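Local coordinates for LAE5 (Uncultured bacterium, PDB 5JD3), which probably hydrolyses esters, as a member of the GDSL-like lipase/acylhydrolase family, at residues A[22-27]-A[152-157]; A[26-31]-A[103-108]; A[65-70]-A[233-238]; A[138-143]-A[184-189]; A[190-195]-A[226-231]. All coordinates share one frame; numbering follows the deposited sequence.

How the contacts relate
Contacts 1, 2 and 5 meet on one parallel sheet. Contact 2 pairs strands 29-34 and 106-110, contact 1 rests the N-terminal loop on strand 152-156, and contact 5 sets the last helix against edge strand 190-192. Contacts 1 and 2 lie about 7 Å apart between centres. Strands 152-156 and 190-192 join where Leu155 N lies 2.7 Å from Leu190 O. Contact 3 continues from the helix of contact 5 to the C-terminus; its His66 side chain lies about 12 Å from a bound PEG. Contact 4 packs two helices on the sheet face opposite helix 219-232, about 26 Å from contact 3 between centres. Ser36, Asp213 and His216, a probable catalytic triad, belong to none of the contacts.

Contact 1: residues A[22-27]-A[152-157]; sequences MYFAAG and GMILLT
Tyr23 reaches from the N-terminal loop to the start of strand 152-156, meeting Gly152, Met153 and Ile154. Its CB begins beside the carbonyl of Thr233. With CG anti to the backbone N (chi1 174°), the ring is thrown forward toward the strand, and CD2 comes to lie 3.7 Å above the ring plane of Phe24, over its centre. One atom further out, CE2 touches Ile154 CD1 at 3.7 Å and, a little less closely, Ile154 CG1. At the tip, the hydroxyl OH lies over the backbone, 3.6 Å from Gly152 CA, and makes no hydrogen bond to the strand.

Ile154 approaches from the opposite direction. Its CD1 is shared by the two aromatic rings, with Phe24 CE1 4.0 Å away, and meets both obliquely. The side chains thus meet through apolar packing, with the tyrosine hydroxyl set against the strand backbone. Around them, Tyr23 and Ile154 both lean on Leu190 of edge strand 190-192, while Phe24 rests on Phe229 of helix 219-232. The loop fills the corner between the sheet and the C-terminal helix, just ahead of strand 29-34.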
# COMPACT_ATOMS: atom_id res chain seq x y z
N MET A 22 -13.18 9.36 -9.56
CA MET A 22 -12.94 9.97 -10.84
C MET A 22 -11.82 9.29 -11.60
O MET A 22 -11.90 9.11 -12.76
CB MET A 22 -12.72 11.47 -10.66
CG MET A 22 -11.70 12.13 -11.54
SD MET A 22 -10.39 12.83 -10.56
CE MET A 22 -8.95 12.12 -11.36
N TYR A 23 -10.81 8.88 -10.91
CA TYR A 23 -9.64 8.24 -11.50
C TYR A 23 -10.01 6.87 -12.06
O TYR A 23 -9.47 6.42 -13.07
CB TYR A 23 -8.52 8.13 -10.47
CG TYR A 23 -7.31 7.35 -10.92
CD1 TYR A 23 -6.28 7.98 -11.62
CD2 TYR A 23 -7.17 6.00 -10.63
CE1 TYR A 23 -5.17 7.28 -12.03
CE2 TYR A 23 -6.05 5.29 -11.04
CZ TYR A 23 -5.06 5.94 -11.74
OH TYR A 23 -3.94 5.24 -12.14
N PHE A 24 -10.96 6.22 -11.39
CA PHE A 24 -11.39 4.88 -11.76
C PHE A 24 -12.59 4.90 -12.70
O PHE A 24 -13.55 5.63 -12.47
CB PHE A 24 -11.73 4.07 -10.51
CG PHE A 24 -10.60 3.94 -9.54
CD1 PHE A 24 -9.56 3.05 -9.79
CD2 PHE A 24 -10.56 4.70 -8.38
CE1 PHE A 24 -8.51 2.93 -8.90
CE2 PHE A 24 -9.51 4.58 -7.49
CZ PHE A 24 -8.48 3.69 -7.75
N ALA A 25 -12.52 4.10 -13.76
CA ALA A 25 -13.67 3.92 -14.63
C ALA A 25 -14.73 3.11 -13.90
O ALA A 25 -14.41 2.31 -13.02
CB ALA A 25 -13.26 3.23 -15.92
N ALA A 26 -15.99 3.32 -14.25
CA ALA A 26 -17.09 2.63 -13.59
C ALA A 26 -17.05 1.13 -13.86
O ALA A 26 -16.73 0.70 -14.97
CB ALA A 26 -18.42 3.21 -14.02
N GLY A 27 -17.37 0.34 -12.84
CA GLY A 27 -17.42 -1.10 -12.98
C GLY A 27 -16.05 -1.76 -13.05
O GLY A 27 -15.93 -2.91 -13.45
N GLY A 152 -4.65 1.48 -15.11
CA GLY A 152 -3.89 2.35 -14.24
C GLY A 152 -3.24 1.59 -13.10
O GLY A 152 -3.75 0.57 -12.64
N MET A 153 -2.10 2.09 -12.64
CA MET A 153 -1.38 1.46 -11.54
C MET A 153 -1.02 2.48 -10.47
O MET A 153 -0.42 3.52 -10.77
CB MET A 153 -0.12 0.76 -12.05
CG MET A 153 0.51 -0.17 -11.03
SD MET A 153 1.56 -1.43 -11.78
CE MET A 153 1.88 -2.48 -10.37
N ILE A 154 -1.37 2.18 -9.23
CA ILE A 154 -1.15 3.10 -8.12
C ILE A 154 -0.07 2.59 -7.17
O ILE A 154 -0.15 1.45 -6.69
CB ILE A 154 -2.44 3.35 -7.32
CG1 ILE A 154 -3.55 3.88 -8.23
CG2 ILE A 154 -2.19 4.32 -6.18
CD1 ILE A 154 -4.54 2.82 -8.68
N LEU A 155 0.92 3.42 -6.90
CA LEU A 155 1.98 3.06 -5.96
C LEU A 155 1.86 3.86 -4.67
O LEU A 155 1.95 5.09 -4.68
CB LEU A 155 3.36 3.28 -6.59
CG LEU A 155 3.63 2.47 -7.86
CD1 LEU A 155 5.08 2.64 -8.31
CD2 LEU A 155 3.30 1.00 -7.64
N LEU A 156 1.64 3.16 -3.56
CA LEU A 156 1.54 3.79 -2.26
C LEU A 156 2.86 3.65 -1.51
O LEU A 156 3.33 2.53 -1.28
CB LEU A 156 0.39 3.20 -1.43
CG LEU A 156 -1.04 3.43 -1.92
CD1 LEU A 156 -1.44 2.44 -3.01
CD2 LEU A 156 -2.02 3.35 -0.75
N THR A 157 3.45 4.78 -1.14
CA THR A 157 4.76 4.78 -0.50
C THR A 157 4.74 4.06 0.85
O THR A 157 3.75 4.12 1.58
CB THR A 157 5.29 6.22 -0.30
OG1 THR A 157 6.63 6.18 0.20
CG2 THR A 157 4.42 7.00 0.66

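Contact 2: residues A[26-31]-A[103-108]; sequences AGSKLV and KPDYVA
Lys29 O is gripped twice from segment 103-108: Asp105 N donates to it over 2.9 Å, in the carbonyl plane, and Tyr106 N over 3.1 Å. Parallel pairing then proceeds up the strands, from Val31 N to Tyr106 O (3.0 Å, nearly straight at 173°) and from Ala108 N to Val31 O (2.9 Å). Ahead of the strand, Asp105 holds CG beside its own backbone N (chi1 -62°), which brings OD2 to Lys29 N; the bond of 2.8 Å uses the anti lone pair of OD2 and ties the strand entry to the incoming loop.

Side chains pack on both faces of the pairing. Leu30 CD1 sits 3.6 Å from Tyr106 CB, the two chains crossing at about a right angle, and on the other face Val31 CG2 meets Pro104 CB at 3.6 Å. Ser28 CB lies at the edge of the Tyr106 ring, in its plane.

Outside this shell, Ser28 OG bonds to Ala25 O and Tyr106 OH to Ala25 N, so both polar ends hold the N-terminal loop, while Lys29 NZ bonds to Leu102 O. Strand 29-34 is flanked by 77-82 on its other edge, strand 106-110 by 152-156, and Phe229 of helix 219-232 covers Leu30 and Ala108.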
# COMPACT_ATOMS: atom_id res chain seq x y z
N ALA A 26 -15.99 3.32 -14.25
CA ALA A 26 -17.09 2.63 -13.59
C ALA A 26 -17.05 1.13 -13.86
O ALA A 26 -16.73 0.70 -14.97
CB ALA A 26 -18.42 3.21 -14.02
N GLY A 27 -17.37 0.34 -12.84
CA GLY A 27 -17.42 -1.10 -12.98
C GLY A 27 -16.05 -1.76 -13.05
O GLY A 27 -15.93 -2.91 -13.45
N SER A 28 -15.02 -1.02 -12.66
CA SER A 28 -13.65 -1.52 -12.71
C SER A 28 -13.30 -2.35 -11.48
O SER A 28 -13.89 -2.17 -10.41
CB SER A 28 -12.66 -0.36 -12.85
OG SER A 28 -12.93 0.40 -14.01
N LYS A 29 -12.34 -3.26 -11.63
CA LYS A 29 -11.85 -4.04 -10.51
C LYS A 29 -10.46 -3.59 -10.08
O LYS A 29 -9.52 -3.63 -10.86
CB LYS A 29 -11.83 -5.54 -10.84
CG LYS A 29 -11.09 -6.37 -9.80
CD LYS A 29 -11.60 -7.80 -9.74
CE LYS A 29 -11.09 -8.63 -10.91
NZ LYS A 29 -11.27 -10.09 -10.66
N LEU A 30 -10.35 -3.17 -8.82
CA LEU A 30 -9.07 -2.74 -8.27
C LEU A 30 -8.49 -3.79 -7.33
O LEU A 30 -9.12 -4.18 -6.35
CB LEU A 30 -9.23 -1.41 -7.53
CG LEU A 30 -8.06 -0.97 -6.66
CD1 LEU A 30 -6.81 -0.72 -7.49
CD2 LEU A 30 -8.42 0.28 -5.86
N VAL A 31 -7.27 -4.23 -7.63
CA VAL A 31 -6.57 -5.18 -6.77
C VAL A 31 -5.49 -4.47 -5.97
O VAL A 31 -4.58 -3.87 -6.53
CB VAL A 31 -5.94 -6.33 -7.59
CG1 VAL A 31 -4.95 -7.10 -6.74
CG2 VAL A 31 -7.03 -7.25 -8.13
N LYS A 103 -7.02 -10.73 -13.37
CA LYS A 103 -7.42 -9.82 -14.45
C LYS A 103 -7.91 -8.47 -14.01
O LYS A 103 -9.02 -8.10 -14.28
CB LYS A 103 -8.42 -10.49 -15.38
CG LYS A 103 -7.96 -11.75 -16.06
CD LYS A 103 -9.03 -12.81 -15.98
CE LYS A 103 -8.67 -14.13 -16.64
NZ LYS A 103 -7.23 -14.55 -16.59
N PRO A 104 -7.11 -7.72 -13.30
CA PRO A 104 -7.61 -6.46 -12.74
C PRO A 104 -7.58 -5.32 -13.74
O PRO A 104 -6.82 -5.36 -14.71
CB PRO A 104 -6.64 -6.20 -11.59
CG PRO A 104 -5.35 -6.76 -12.08
CD PRO A 104 -5.69 -7.95 -12.95
N ASP A 105 -8.42 -4.31 -13.51
CA ASP A 105 -8.41 -3.10 -14.32
C ASP A 105 -7.41 -2.11 -13.74
O ASP A 105 -6.78 -1.34 -14.46
CB ASP A 105 -9.81 -2.49 -14.39
CG ASP A 105 -10.82 -3.41 -15.03
OD1 ASP A 105 -10.58 -3.86 -16.17
OD2 ASP A 105 -11.86 -3.70 -14.39
N TYR A 106 -7.28 -2.15 -12.42
CA TYR A 106 -6.32 -1.31 -11.71
C TYR A 106 -5.57 -2.12 -10.67
O TYR A 106 -6.11 -3.07 -10.10
CB TYR A 106 -7.03 -0.13 -11.04
CG TYR A 106 -7.73 0.81 -11.99
CD1 TYR A 106 -7.07 1.93 -12.49
CD2 TYR A 106 -9.04 0.60 -12.37
CE1 TYR A 106 -7.70 2.80 -13.36
CE2 TYR A 106 -9.68 1.47 -13.24
CZ TYR A 106 -9.01 2.56 -13.73
OH TYR A 106 -9.64 3.43 -14.59
N VAL A 107 -4.32 -1.75 -10.42
CA VAL A 107 -3.53 -2.38 -9.37
C VAL A 107 -2.92 -1.34 -8.45
O VAL A 107 -2.20 -0.44 -8.89
CB VAL A 107 -2.40 -3.26 -9.95
CG1 VAL A 107 -1.45 -3.71 -8.85
CG2 VAL A 107 -2.98 -4.46 -10.68
N ALA A 108 -3.21 -1.45 -7.16
CA ALA A 108 -2.59 -0.60 -6.16
C ALA A 108 -1.60 -1.42 -5.35
O ALA A 108 -1.93 -2.50 -4.85
CB ALA A 108 -3.64 0.02 -5.25

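Contact 3: residues A[65-70]-A[233-238]; sequences AHLFAR and TGCLNS
The C-terminal tail leaves helix 219-232 through a Schellman motif and docks on the end of helix 59-70, where Cys235, Leu236 and Ser238 meet His66, Leu67 and Arg70. Gly234, with positive phi, is the C-prime residue of the motif, and Cys235 N and Gly234 N bond back to Leu230 O and Ala231 O.

The main polar link is a side chain to backbone bond. His66 NE2 donates to Cys235 O over 2.9 Å, lying in the plane of that carbonyl, although the oxygen sits 24° out of the imidazole plane. The next carbonyl lies at the same ring edge, with Leu236 O 3.2 Å from His66 CE1. Two successive backbone oxygens thus face the tip of the histidine, only one of them hydrogen-bonded to it. His66 reaches the tail because its CG stands anti to the backbone N (chi1 178°). Deeper down, Leu67 CD2 meets Cys235 SG at 4.0 Å, an apolar contact on the buried side.

One turn on, the extended Arg70 chain passes the His66 ring, its CD lying over one face, toward the rim. Its NH1 then donates to Ser238 OG over 3.2 Å, with a bent N-H...O angle of 141°, while Leu236 O lies over one face of the guanidinium. Arg70 and Ser238 also touch a crystal neighbour, so the lattice may influence this outer bond. Leu230 backs His66, Leu67 and Cys235 from helix 219-232. Such a glycine-ended Schellman motif is a classic C-terminal capping motif of helices, turning the chain out of the last helix and here onto the neighbouring one.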
# COMPACT_ATOMS: atom_id res chain seq x y z
N ALA A 65 -15.60 0.68 1.90
CA ALA A 65 -16.78 1.27 2.53
C ALA A 65 -17.04 2.68 2.01
O ALA A 65 -18.18 3.03 1.70
CB ALA A 65 -16.61 1.29 4.04
N HIS A 66 -15.98 3.47 1.91
CA HIS A 66 -16.05 4.84 1.43
C HIS A 66 -16.60 4.93 0.01
O HIS A 66 -17.50 5.72 -0.27
CB HIS A 66 -14.67 5.50 1.50
CG HIS A 66 -14.63 6.90 0.98
ND1 HIS A 66 -14.50 8.00 1.81
CD2 HIS A 66 -14.67 7.39 -0.28
CE1 HIS A 66 -14.47 9.10 1.08
NE2 HIS A 66 -14.58 8.76 -0.19
N LEU A 67 -16.06 4.10 -0.87
CA LEU A 67 -16.44 4.12 -2.28
C LEU A 67 -17.88 3.65 -2.49
O LEU A 67 -18.59 4.17 -3.35
CB LEU A 67 -15.48 3.26 -3.10
CG LEU A 67 -14.06 3.81 -3.20
CD1 LEU A 67 -13.09 2.76 -3.71
CD2 LEU A 67 -14.02 5.06 -4.08
N PHE A 68 -18.31 2.67 -1.70
CA PHE A 68 -19.68 2.18 -1.78
C PHE A 68 -20.68 3.21 -1.26
O PHE A 68 -21.72 3.44 -1.88
CB PHE A 68 -19.84 0.87 -1.00
CG PHE A 68 -19.66 -0.36 -1.84
CD1 PHE A 68 -20.51 -0.62 -2.90
CD2 PHE A 68 -18.66 -1.27 -1.56
CE1 PHE A 68 -20.35 -1.76 -3.67
CE2 PHE A 68 -18.49 -2.41 -2.32
CZ PHE A 68 -19.34 -2.65 -3.38
N ALA A 69 -20.36 3.82 -0.12
CA ALA A 69 -21.29 4.74 0.54
C ALA A 69 -21.44 6.06 -0.21
O ALA A 69 -22.54 6.60 -0.30
CB ALA A 69 -20.83 5.00 1.96
N ARG A 70 -20.34 6.57 -0.76
CA ARG A 70 -20.35 7.87 -1.42
C ARG A 70 -20.53 7.76 -2.93
O ARG A 70 -21.05 8.68 -3.57
CB ARG A 70 -19.07 8.64 -1.12
CG ARG A 70 -18.90 9.04 0.33
CD ARG A 70 -17.64 9.86 0.49
NE ARG A 70 -17.33 10.18 1.88
CZ ARG A 70 -17.21 11.42 2.35
NH1 ARG A 70 -17.37 12.45 1.54
NH2 ARG A 70 -16.93 11.62 3.63
N THR A 233 -6.68 9.92 -5.96
CA THR A 233 -7.54 9.40 -7.02
C THR A 233 -8.77 10.28 -7.19
O THR A 233 -9.69 9.93 -7.93
CB THR A 233 -7.97 7.95 -6.74
OG1 THR A 233 -8.69 7.89 -5.50
CG2 THR A 233 -6.76 7.04 -6.66
N GLY A 234 -8.79 11.41 -6.49
CA GLY A 234 -9.82 12.42 -6.67
C GLY A 234 -11.23 12.01 -6.29
O GLY A 234 -12.19 12.40 -6.96
N CYS A 235 -11.36 11.24 -5.22
CA CYS A 235 -12.68 10.87 -4.69
C CYS A 235 -12.71 10.92 -3.17
O CYS A 235 -13.41 10.14 -2.52
CB CYS A 235 -13.09 9.47 -5.18
SG CYS A 235 -11.81 8.21 -5.04
N LEU A 236 -11.96 11.86 -2.60
CA LEU A 236 -11.94 12.06 -1.16
C LEU A 236 -13.27 12.62 -0.67
O LEU A 236 -13.85 12.12 0.29
CB LEU A 236 -10.80 13.00 -0.76
CG LEU A 236 -10.74 13.41 0.72
CD1 LEU A 236 -10.49 12.19 1.60
CD2 LEU A 236 -9.68 14.48 0.94
N ASN A 237 -13.75 13.66 -1.35
CA ASN A 237 -15.01 14.29 -0.99
C ASN A 237 -16.13 13.94 -1.97
O ASN A 237 -15.88 13.43 -3.06
CB ASN A 237 -14.84 15.81 -0.92
CG ASN A 237 -13.87 16.23 0.17
OD1 ASN A 237 -13.74 15.57 1.19
ND2 ASN A 237 -13.19 17.35 -0.05
N SER A 238 -17.37 14.21 -1.56
CA SER A 238 -18.53 13.93 -2.40
C SER A 238 -19.69 14.86 -2.07
O SER A 238 -19.65 15.58 -1.07
CB SER A 238 -18.96 12.47 -2.24
OG SER A 238 -19.38 12.21 -0.91

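Contact 4: residues A[138-143]-A[184-189]; sequences TLDELV and AERHGC
Asp140 extends from helix 132-146 across the imidazole edge of His187 in segment 184-189. His187 NE2 donates to OD1 over 2.8 Å with an angle of 155° at the hydrogen. The oxygen lies close to the ring plane, yet the histidine meets the carboxylate from well above its plane, and the two planes stand 44° apart. Asp140 is able to reach across because its CG is anti to the backbone N (chi1 172°). The same OD1 forms a salt bridge with Arg186 NH2, 3.3 Å away; the hydrogen bond within that salt bridge is weak, and the guanidinium stands almost perpendicular to the carboxylate.

One turn along, Val143 closes the inner side. Its CG1 touches Cys189 SG at 3.5 Å and His187 CD2 at 3.6 Å, meeting the ring obliquely; valine and aspartate together probably limit the rotation of the imidazole. Val143 and Cys189 also rest on Leu155 of strand 152-156, whereas Arg186 has a long, weak ion pair with Glu136 at the surface.

Two donors converge on a single carboxylate oxygen. The negative charge would tend to favour a protonated His187, an effect that nearby Arg186 probably tempers.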
# COMPACT_ATOMS: atom_id res chain seq x y z
N THR A 138 13.34 -4.90 -8.34
CA THR A 138 12.17 -5.76 -8.25
C THR A 138 10.87 -4.97 -8.41
O THR A 138 9.97 -5.39 -9.13
CB THR A 138 12.13 -6.52 -6.90
OG1 THR A 138 13.38 -7.18 -6.69
CG2 THR A 138 11.01 -7.55 -6.90
N LEU A 139 10.79 -3.83 -7.74
CA LEU A 139 9.61 -2.97 -7.81
C LEU A 139 9.38 -2.45 -9.22
O LEU A 139 8.25 -2.44 -9.72
CB LEU A 139 9.74 -1.80 -6.83
CG LEU A 139 8.54 -0.86 -6.67
CD1 LEU A 139 7.37 -1.59 -6.04
CD2 LEU A 139 8.93 0.35 -5.85
N ASP A 140 10.46 -2.01 -9.86
CA ASP A 140 10.40 -1.52 -11.23
C ASP A 140 9.99 -2.62 -12.19
O ASP A 140 9.26 -2.38 -13.16
CB ASP A 140 11.76 -0.94 -11.64
CG ASP A 140 11.82 -0.58 -13.11
OD1 ASP A 140 11.47 0.57 -13.46
OD2 ASP A 140 12.23 -1.43 -13.92
N GLU A 141 10.46 -3.84 -11.97
CA GLU A 141 10.11 -4.98 -12.80
C GLU A 141 8.66 -5.41 -12.68
O GLU A 141 8.04 -5.73 -13.65
CB GLU A 141 11.09 -6.13 -12.63
CG GLU A 141 10.64 -7.51 -13.07
CD GLU A 141 10.45 -7.75 -14.59
OE1 GLU A 141 10.87 -6.93 -15.46
OE2 GLU A 141 9.87 -8.80 -14.96
N LEU A 142 8.14 -5.40 -11.47
CA LEU A 142 6.73 -5.73 -11.27
C LEU A 142 5.84 -4.72 -11.99
O LEU A 142 4.86 -5.09 -12.64
CB LEU A 142 6.38 -5.77 -9.78
CG LEU A 142 7.04 -6.86 -8.94
CD1 LEU A 142 6.60 -6.75 -7.49
CD2 LEU A 142 6.69 -8.24 -9.50
N VAL A 143 6.19 -3.45 -11.86
CA VAL A 143 5.44 -2.38 -12.50
C VAL A 143 5.54 -2.46 -14.02
O VAL A 143 4.54 -2.30 -14.72
CB VAL A 143 5.92 -0.99 -12.02
CG1 VAL A 143 5.40 0.10 -12.92
CG2 VAL A 143 5.51 -0.76 -10.57
N ALA A 184 7.51 5.17 -10.14
CA ALA A 184 6.19 5.66 -10.54
C ALA A 184 6.31 6.66 -11.68
O ALA A 184 5.56 6.59 -12.66
CB ALA A 184 5.47 6.28 -9.35
N GLU A 185 7.25 7.59 -11.55
CA GLU A 185 7.48 8.61 -12.57
C GLU A 185 7.92 7.96 -13.88
O GLU A 185 7.55 8.41 -14.96
CB GLU A 185 8.54 9.61 -12.09
CG GLU A 185 8.82 10.78 -13.04
CD GLU A 185 9.79 10.42 -14.16
OE1 GLU A 185 10.59 9.48 -13.98
OE2 GLU A 185 9.75 11.09 -15.21
N ARG A 186 8.72 6.90 -13.77
CA ARG A 186 9.32 6.26 -14.93
C ARG A 186 8.29 5.50 -15.77
O ARG A 186 8.47 5.34 -16.98
CB ARG A 186 10.44 5.32 -14.48
CG ARG A 186 11.39 4.89 -15.58
CD ARG A 186 12.76 4.58 -15.00
NE ARG A 186 12.67 3.71 -13.82
CZ ARG A 186 13.68 3.45 -13.01
NH1 ARG A 186 14.87 3.99 -13.23
NH2 ARG A 186 13.50 2.65 -11.96
N HIS A 187 7.22 5.04 -15.13
CA HIS A 187 6.20 4.27 -15.82
C HIS A 187 4.84 4.97 -15.82
O HIS A 187 3.84 4.41 -16.26
CB HIS A 187 6.06 2.88 -15.19
CG HIS A 187 7.30 2.05 -15.29
ND1 HIS A 187 7.69 1.43 -16.46
CD2 HIS A 187 8.24 1.74 -14.37
CE1 HIS A 187 8.81 0.77 -16.25
NE2 HIS A 187 9.17 0.94 -14.99
N GLY A 188 4.82 6.21 -15.33
CA GLY A 188 3.60 7.00 -15.33
C GLY A 188 2.57 6.51 -14.33
O GLY A 188 1.37 6.71 -14.52
N CYS A 189 3.04 5.88 -13.26
CA CYS A 189 2.15 5.40 -12.21
C CYS A 189 1.68 6.54 -11.33
O CYS A 189 2.37 7.56 -11.19
CB CYS A 189 2.84 4.34 -11.36
SG CYS A 189 3.51 2.96 -12.30

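Contact 5: residues A[190-195]-A[226-231]; sequences LLVDVQ and ANAFLA
Val192 points from edge strand 190-192 toward helix 219-232, and its two methyls divide the work. With CG1 anti to the backbone N (chi1 177°), that methyl presses on the helix backbone, 3.6 Å from Ala228 C, and touches Ala228 CB at 3.7 Å. CG2 turns instead to the following residue, coming within 4.0 Å of Phe229 CA and meeting the ring obliquely, 4.2 Å from CD1. Ala228 points back at the strand, and the helix lies close to it: the CA atoms of Val192 and Phe229 are 5.8 Å apart. The Phe229 side chain is directed past Val192 and packs on Ile154 and Leu156 of strand 152-156.

Beyond Val192 the chain bends away in an inverse gamma turn centred on Asp193. That residue N-caps helix 194-201: its OD2 accepts from Gly196 N and also forms a salt bridge with Arg181. The CA of Val194 then passes 4.4 Å from Ala228 CB, so this one alanine borders both the strand end and the start of the new helix.

Apolar packing of a C-terminal helix against one face of a central parallel sheet is a feature of the three-layer alpha/beta/alpha sandwich of GDSL-type hydrolases.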
# COMPACT_ATOMS: atom_id res chain seq x y z
N LEU A 190 0.51 6.38 -10.73
CA LEU A 190 0.02 7.32 -9.74
C LEU A 190 0.68 7.03 -8.40
O LEU A 190 0.68 5.88 -7.95
CB LEU A 190 -1.51 7.25 -9.62
CG LEU A 190 -2.17 8.15 -8.57
CD1 LEU A 190 -1.82 9.61 -8.82
CD2 LEU A 190 -3.68 7.95 -8.58
N LEU A 191 1.25 8.05 -7.77
CA LEU A 191 1.90 7.85 -6.48
C LEU A 191 1.12 8.49 -5.34
O LEU A 191 0.85 9.69 -5.35
CB LEU A 191 3.32 8.40 -6.50
CG LEU A 191 4.05 8.14 -5.18
CD1 LEU A 191 5.35 7.41 -5.43
CD2 LEU A 191 4.30 9.43 -4.40
N VAL A 192 0.76 7.67 -4.36
CA VAL A 192 0.11 8.16 -3.16
C VAL A 192 1.13 8.39 -2.06
O VAL A 192 1.81 7.46 -1.62
CB VAL A 192 -0.97 7.18 -2.66
CG1 VAL A 192 -1.58 7.68 -1.37
CG2 VAL A 192 -2.04 6.98 -3.72
N ASP A 193 1.25 9.64 -1.62
CA ASP A 193 2.20 9.99 -0.57
C ASP A 193 1.59 9.74 0.81
O ASP A 193 1.10 10.65 1.47
CB ASP A 193 2.63 11.45 -0.70
CG ASP A 193 3.70 11.84 0.31
OD1 ASP A 193 3.81 13.04 0.61
OD2 ASP A 193 4.42 10.94 0.78
N VAL A 194 1.62 8.48 1.23
CA VAL A 194 1.09 8.08 2.53
C VAL A 194 1.94 8.65 3.66
O VAL A 194 1.41 9.10 4.68
CB VAL A 194 1.04 6.54 2.66
CG1 VAL A 194 0.43 6.14 4.00
CG2 VAL A 194 0.25 5.94 1.51
N GLN A 195 3.26 8.63 3.48
CA GLN A 195 4.19 9.16 4.47
C GLN A 195 3.91 10.63 4.75
O GLN A 195 3.89 11.05 5.91
CB GLN A 195 5.63 8.98 4.00
CG GLN A 195 6.67 9.53 4.97
CD GLN A 195 6.70 8.77 6.29
OE1 GLN A 195 7.24 7.67 6.37
NE2 GLN A 195 6.10 9.37 7.32
N ALA A 226 -6.13 5.70 3.91
CA ALA A 226 -7.24 5.64 2.97
C ALA A 226 -7.52 6.99 2.33
O ALA A 226 -7.78 7.08 1.13
CB ALA A 226 -8.48 5.11 3.66
N ASN A 227 -7.47 8.05 3.14
CA ASN A 227 -7.77 9.39 2.65
C ASN A 227 -6.70 9.93 1.71
O ASN A 227 -6.99 10.73 0.82
CB ASN A 227 -7.95 10.35 3.83
CG ASN A 227 -9.28 10.15 4.54
OD1 ASN A 227 -10.05 9.25 4.20
ND2 ASN A 227 -9.55 10.99 5.53
N ALA A 228 -5.46 9.48 1.90
CA ALA A 228 -4.38 9.85 1.00
C ALA A 228 -4.62 9.22 -0.37
O ALA A 228 -4.41 9.86 -1.41
CB ALA A 228 -3.04 9.41 1.56
N PHE A 229 -5.06 7.97 -0.36
CA PHE A 229 -5.40 7.24 -1.57
C PHE A 229 -6.55 7.90 -2.32
O PHE A 229 -6.48 8.13 -3.52
CB PHE A 229 -5.75 5.78 -1.23
CG PHE A 229 -6.05 4.92 -2.42
CD1 PHE A 229 -5.07 4.13 -2.99
CD2 PHE A 229 -7.33 4.87 -2.95
CE1 PHE A 229 -5.34 3.33 -4.08
CE2 PHE A 229 -7.61 4.07 -4.04
CZ PHE A 229 -6.62 3.30 -4.61
N LEU A 230 -7.62 8.20 -1.58
CA LEU A 230 -8.82 8.79 -2.16
C LEU A 230 -8.54 10.17 -2.76
O LEU A 230 -9.04 10.49 -3.84
CB LEU A 230 -9.92 8.90 -1.10
CG LEU A 230 -10.47 7.58 -0.58
CD1 LEU A 230 -11.27 7.79 0.69
CD2 LEU A 230 -11.33 6.91 -1.65
N ALA A 231 -7.76 10.97 -2.05
CA ALA A 231 -7.41 12.31 -2.52
C ALA A 231 -6.59 12.24 -3.81
O ALA A 231 -6.82 13.02 -4.73
CB ALA A 231 -6.64 13.06 -1.44